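Local coordinates for uncharacterized protein (Pyrococcus furiosus, PDB 4XLZ), which removes an acetyl group from N,N'-diacetylchitobiose as a metal-binding deacetylase of carbohydrate esterase family 14, at the interface of chains A and B. Residues are numbered along the deposited sequence; one frame, centred on the assembly and turned at random. Chains: chain A/B, Uncharacterized protein.

The interface of chains A and B. Residues chain A 8, 12, 263; chain B 233-234, 236-237, 240.
With CG trans to the backbone N (chi1 162°), A:Phe8 swings its ring off the first turn of helix 8-19 and onto helix 221-240 of chain B, where B:Phe237, its CG likewise trans to N, lies alongside and points the same way. The two rings meet edge to face, their planes 67° apart and their centroids 5.2 Å from each other. The edge is that of B:Phe237, whose CD2 sits 3.7 Å from A:Phe8 CZ, near the rim of the face; A:Phe12 CB lies over the other face, also toward the rim, so the ring has its own helix on one side and the partner chain on the other. Its CD1 also rests on the backbone of the partner helix, 3.6 Å from B:Phe237 CA. A:Phe263 slides past B:Phe237 in the opposite direction; its CE1 touches B:Val234 CG2, and its CZ reaches the methyl CG2 of B:Thr233 at 3.8 Å, a methyl that also touches A:Phe8 CE1 and so meets the rims of both rings. At the start of helix 8-19, the extended B:Glu240 side chain accepts a hydrogen bond from A:Phe8 N to OE2 (2.7 Å), on the syn side of the carboxylate but 28° out of its plane. The carboxylate therefore caps the helix, and its charge probably complements the helix dipole. This mainly aromatic patch docks the N-terminal helix and a C-terminal segment of one subunit on its neighbour and may help hold the deposited hexamer together.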
ATOM      1  N   PHE A   8      40.486  -1.618 -22.095  1.00 19.07           N
ATOM      2  CA  PHE A   8      39.498  -1.863 -21.037  1.00 18.54           C
ATOM      3  C   PHE A   8      39.885  -3.150 -20.357  1.00 18.55           C
ATOM      4  O   PHE A   8      39.765  -3.304 -19.139  1.00 19.21           O
ATOM      5  CB  PHE A   8      38.073  -2.034 -21.735  1.00 18.44           C
ATOM      6  CG  PHE A   8      37.095  -2.715 -20.802  1.00 17.79           C
ATOM      7  CD1 PHE A   8      36.659  -2.029 -19.671  1.00 14.99           C
ATOM      8  CD2 PHE A   8      36.714  -4.045 -20.998  1.00 20.41           C
ATOM      9  CE1 PHE A   8      35.823  -2.730 -18.747  1.00 18.84           C
ATOM     10  CE2 PHE A   8      35.898  -4.758 -20.095  1.00 20.29           C
ATOM     11  CZ  PHE A   8      35.436  -4.056 -18.969  1.00 18.94           C
ATOM     12  N   PHE A  12      39.976  -3.421 -16.400  1.00 19.05           N
ATOM     13  CA  PHE A  12      39.146  -4.350 -15.720  1.00 17.77           C
ATOM     14  C   PHE A  12      39.900  -5.332 -14.828  1.00 18.82           C
ATOM     15  O   PHE A  12      39.580  -5.536 -13.653  1.00 18.90           O
ATOM     16  CB  PHE A  12      38.320  -5.121 -16.817  1.00 18.60           C
ATOM     17  CG  PHE A  12      37.467  -6.241 -16.232  1.00 19.53           C
ATOM     18  CD1 PHE A  12      36.153  -5.944 -15.760  1.00 21.11           C
ATOM     19  CD2 PHE A  12      37.948  -7.538 -16.197  1.00 20.81           C
ATOM     20  CE1 PHE A  12      35.332  -7.006 -15.271  1.00 25.77           C
ATOM     21  CE2 PHE A  12      37.167  -8.587 -15.708  1.00 24.91           C
ATOM     22  CZ  PHE A  12      35.856  -8.347 -15.285  1.00 25.23           C
ATOM     23  N   PHE A 263      29.807  -3.943 -16.674  1.00 16.21           N
ATOM     24  CA  PHE A 263      30.506  -5.210 -17.075  1.00 17.14           C
ATOM     25  C   PHE A 263      30.488  -6.224 -15.950  1.00 16.84           C
ATOM     26  O   PHE A 263      31.328  -7.105 -15.800  1.00 18.07           O
ATOM     27  CB  PHE A 263      32.015  -4.826 -17.437  1.00 17.37           C
ATOM     28  CG  PHE A 263      32.606  -3.789 -16.515  1.00 15.42           C
ATOM     29  CD1 PHE A 263      32.770  -2.451 -16.899  1.00 17.94           C
ATOM     30  CD2 PHE A 263      33.064  -4.135 -15.209  1.00 16.34           C
ATOM     31  CE1 PHE A 263      33.380  -1.543 -15.994  1.00 15.78           C
ATOM     32  CE2 PHE A 263      33.585  -3.194 -14.292  1.00 16.54           C
ATOM     33  CZ  PHE A 263      33.754  -1.880 -14.747  1.00 17.70           C
TER
ATOM     34  N   THR B 233      37.570   2.965 -15.579  1.00 14.81           N
ATOM     35  CA  THR B 233      37.340   1.664 -16.206  1.00 14.77           C
ATOM     36  C   THR B 233      36.006   1.669 -17.003  1.00 15.47           C
ATOM     37  O   THR B 233      35.958   1.181 -18.156  1.00 16.29           O
ATOM     38  CB  THR B 233      37.342   0.553 -15.174  1.00 16.04           C
ATOM     39  OG1 THR B 233      38.651   0.583 -14.510  1.00 16.48           O
ATOM     40  CG2 THR B 233      37.202  -0.820 -15.827  1.00 16.99           C
ATOM     41  N   VAL B 234      34.979   2.281 -16.370  1.00 15.11           N
ATOM     42  CA  VAL B 234      33.721   2.379 -17.136  1.00 15.63           C
ATOM     43  C   VAL B 234      33.830   3.218 -18.401  1.00 14.73           C
ATOM     44  O   VAL B 234      33.264   2.844 -19.445  1.00 16.71           O
ATOM     45  CB  VAL B 234      32.636   2.947 -16.161  1.00 15.44           C
ATOM     46  CG1 VAL B 234      31.335   3.257 -16.884  1.00 18.54           C
ATOM     47  CG2 VAL B 234      32.342   1.954 -15.001  1.00 17.20           C
HETATM   48  N   MSE B 236      36.431   3.731 -20.193  1.00 16.19           N
HETATM   49  CA  MSE B 236      37.192   2.974 -21.207  1.00 16.67           C
HETATM   50  C   MSE B 236      36.315   1.875 -21.772  1.00 16.52           C
HETATM   51  O   MSE B 236      36.398   1.564 -22.942  1.00 18.55           O
HETATM   52  CB  MSE B 236      38.440   2.369 -20.563  1.00 16.84           C
HETATM   53  CG  MSE B 236      39.344   3.523 -20.153  1.00 18.92           C
HETATM   54 SE   MSE B 236      40.932   2.838 -19.140  1.00 24.44          SE
HETATM   55  CE  MSE B 236      41.722   2.031 -20.729  1.00 27.23           C
ATOM     56  N   PHE B 237      35.455   1.248 -20.947  1.00 17.38           N
ATOM     57  CA  PHE B 237      34.551   0.264 -21.504  1.00 18.25           C
ATOM     58  C   PHE B 237      33.740   0.868 -22.657  1.00 17.93           C
ATOM     59  O   PHE B 237      33.615   0.214 -23.687  1.00 18.52           O
ATOM     60  CB  PHE B 237      33.602  -0.204 -20.315  1.00 16.85           C
ATOM     61  CG  PHE B 237      32.451  -1.105 -20.715  1.00 17.37           C
ATOM     62  CD1 PHE B 237      31.166  -0.602 -20.877  1.00 16.94           C
ATOM     63  CD2 PHE B 237      32.685  -2.466 -20.913  1.00 20.21           C
ATOM     64  CE1 PHE B 237      30.095  -1.412 -21.243  1.00 18.04           C
ATOM     65  CE2 PHE B 237      31.623  -3.336 -21.270  1.00 21.53           C
ATOM     66  CZ  PHE B 237      30.323  -2.838 -21.375  1.00 17.17           C
ATOM     67  N   GLU B 240      36.134   2.298 -25.733  1.00 19.13           N
ATOM     68  CA  GLU B 240      36.796   1.256 -26.582  1.00 22.43           C
ATOM     69  C   GLU B 240      35.860   0.771 -27.694  1.00 22.53           C
ATOM     70  O   GLU B 240      36.312   0.451 -28.796  1.00 22.71           O
ATOM     71  CB  GLU B 240      37.293   0.104 -25.744  1.00 23.03           C
ATOM     72  CG  GLU B 240      38.230  -0.823 -26.477  1.00 23.21           C
ATOM     73  CD  GLU B 240      38.977  -1.698 -25.453  1.00 26.63           C
ATOM     74  OE1 GLU B 240      38.647  -2.892 -25.326  1.00 30.33           O
ATOM     75  OE2 GLU B 240      39.902  -1.169 -24.737  1.00 27.35           O
TER